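PDB 5ANZ: soluble lytic transglycosylase B3 from Pseudomonas aeruginosa, which binds a calcium ion and probably cleaves peptidoglycan as a lytic transglycosylase. Local coordinates for residues Ala161-Glu166 with Gly196-Ala201. Residues are numbered along the deposited sequence; the frame is centred on the assembly and turned at random.
Sequences ATLAYE and GSWAGA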
loop_
_atom_site.group_PDB
_atom_site.type_symbol
_atom_site.label_atom_id
_atom_site.label_comp_id
_atom_site.label_asym_id
_atom_site.label_seq_id
_atom_site.Cartn_x
_atom_site.Cartn_y
_atom_site.Cartn_z
ATOM N N ALA A 161 19.549 -11.162 1.401
ATOM C CA ALA A 161 20.787 -11.665 0.806
ATOM C C ALA A 161 20.505 -12.386 -0.501
ATOM O O ALA A 161 21.264 -12.263 -1.472
ATOM C CB ALA A 161 21.511 -12.604 1.788
ATOM N N THR A 162 19.410 -13.141 -0.528
ATOM C CA THR A 162 19.003 -13.829 -1.741
ATOM C C THR A 162 18.783 -12.814 -2.866
ATOM O O THR A 162 19.339 -12.959 -3.951
ATOM C CB THR A 162 17.721 -14.653 -1.526
ATOM O OG1 THR A 162 17.997 -15.707 -0.588
ATOM C CG2 THR A 162 17.263 -15.262 -2.846
ATOM N N LEU A 163 17.992 -11.778 -2.589
ATOM C CA LEU A 163 17.721 -10.745 -3.601
ATOM C C LEU A 163 18.981 -9.974 -4.001
ATOM O O LEU A 163 19.150 -9.612 -5.165
ATOM C CB LEU A 163 16.663 -9.774 -3.081
ATOM C CG LEU A 163 15.291 -10.385 -2.820
ATOM C CD1 LEU A 163 14.381 -9.345 -2.203
ATOM C CD2 LEU A 163 14.685 -10.904 -4.115
ATOM N N ALA A 164 19.862 -9.712 -3.038
ATOM C CA ALA A 164 21.125 -9.044 -3.350
ATOM C C ALA A 164 21.971 -9.899 -4.291
ATOM O O ALA A 164 22.571 -9.401 -5.254
ATOM C CB ALA A 164 21.894 -8.737 -2.069
ATOM N N TYR A 165 22.018 -11.194 -4.002
ATOM C CA TYR A 165 22.819 -12.135 -4.776
ATOM C C TYR A 165 22.284 -12.362 -6.187
ATOM O O TYR A 165 23.041 -12.315 -7.154
ATOM C CB TYR A 165 22.908 -13.473 -4.035
ATOM C CG TYR A 165 23.556 -14.605 -4.816
ATOM C CD1 TYR A 165 24.856 -14.499 -5.299
ATOM C CD2 TYR A 165 22.875 -15.796 -5.039
ATOM C CE1 TYR A 165 25.451 -15.540 -5.997
ATOM C CE2 TYR A 165 23.461 -16.844 -5.732
ATOM C CZ TYR A 165 24.750 -16.712 -6.209
ATOM O OH TYR A 165 25.340 -17.749 -6.905
ATOM N N GLU A 166 20.984 -12.607 -6.313
ATOM C CA GLU A 166 20.432 -12.965 -7.618
ATOM C C GLU A 166 19.053 -12.374 -7.907
ATOM O O GLU A 166 18.328 -12.884 -8.754
ATOM C CB GLU A 166 20.368 -14.488 -7.742
ATOM C CG GLU A 166 19.620 -15.168 -6.606
ATOM C CD GLU A 166 19.645 -16.683 -6.710
ATOM O OE1 GLU A 166 19.664 -17.208 -7.844
ATOM O OE2 GLU A 166 19.646 -17.352 -5.654
ATOM N N GLY A 196 10.095 -11.680 8.432
ATOM C CA GLY A 196 9.326 -10.799 7.566
ATOM C C GLY A 196 8.976 -11.468 6.242
ATOM O O GLY A 196 9.074 -12.701 6.086
ATOM N N SER A 197 8.560 -10.656 5.279
ATOM C CA SER A 197 8.159 -11.156 3.965
ATOM C C SER A 197 9.346 -11.392 3.034
ATOM O O SER A 197 10.478 -11.016 3.351
ATOM C CB SER A 197 7.202 -10.152 3.307
ATOM O OG SER A 197 7.978 -9.107 2.725
ATOM N N TRP A 198 9.082 -11.967 1.860
ATOM C CA TRP A 198 10.135 -12.280 0.890
ATOM C C TRP A 198 10.919 -11.047 0.446
ATOM O O TRP A 198 12.070 -11.161 0.022
ATOM C CB TRP A 198 9.545 -12.970 -0.339
ATOM C CG TRP A 198 8.678 -12.085 -1.175
ATOM C CD1 TRP A 198 7.325 -11.935 -1.077
ATOM C CD2 TRP A 198 9.108 -11.221 -2.228
ATOM N NE1 TRP A 198 6.881 -11.035 -2.018
ATOM C CE2 TRP A 198 7.954 -10.584 -2.738
ATOM C CE3 TRP A 198 10.348 -10.935 -2.807
ATOM C CZ2 TRP A 198 8.014 -9.667 -3.785
ATOM C CZ3 TRP A 198 10.404 -10.025 -3.853
ATOM C CH2 TRP A 198 9.244 -9.404 -4.330
ATOM N N ALA A 199 10.294 -9.873 0.545
ATOM C CA ALA A 199 10.912 -8.654 0.053
ATOM C C ALA A 199 11.535 -7.837 1.171
ATOM O O ALA A 199 11.928 -6.688 0.959
ATOM C CB ALA A 199 9.888 -7.810 -0.696
ATOM N N GLY A 200 11.611 -8.403 2.370
ATOM C CA GLY A 200 12.266 -7.706 3.459
ATOM C C GLY A 200 11.376 -6.839 4.330
ATOM O O GLY A 200 11.878 -6.136 5.205
ATOM N N ALA A 201 10.061 -6.877 4.110
ATOM C CA ALA A 201 9.132 -6.159 4.983
ATOM C C ALA A 201 9.015 -6.897 6.310
ATOM O O ALA A 201 8.713 -8.091 6.326
ATOM C CB ALA A 201 7.749 -6.031 4.320
#
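Leu163, on helix 156-166, faces the type I beta turn that runs from Ser197 to Gly200, and the closest pair of CA atoms across the contact is Leu163 CA and Ala199 CA, 8.0 Å apart. From the helix, Leu163 alone reaches the turn. Its CB points toward the turn, and with CG anti to the carbonyl carbon (chi1 -64°) the CD1 methyl is the part that touches. Leu163 CD1 lies 3.7 Å from Trp198 O and 4.2 Å from Ala199 CA, so the methyl rests on the backbone of the turn; Trp198 O, covered here, finds no polar partner in the model. Leu163 CD1 also approaches the Trp198 ring obliquely, 4.4 Å from Trp198 CZ3. One face of the indole is covered by its own neighbour, Ala199 CB, 3.6 Å above the ring plane and over its centre. Within the loop, Ser197 OG accepts from Ala199 N at 3.3 Å, with a weak bond from Ala201 N to the same oxygen. Helix 80-87 touches both partners, Val82 and Asp86 packing on Leu163 and Ala85 on Trp198. The contact thus joins a helix of the transglycosylase SLT domain to an ST turn superimposed on a type I beta turn, in a loop leading toward Ile208, which binds N-acetyl-D-glucosamine, a sugar absent from this model, and whose side chain is about 6 Å from that of Ala199.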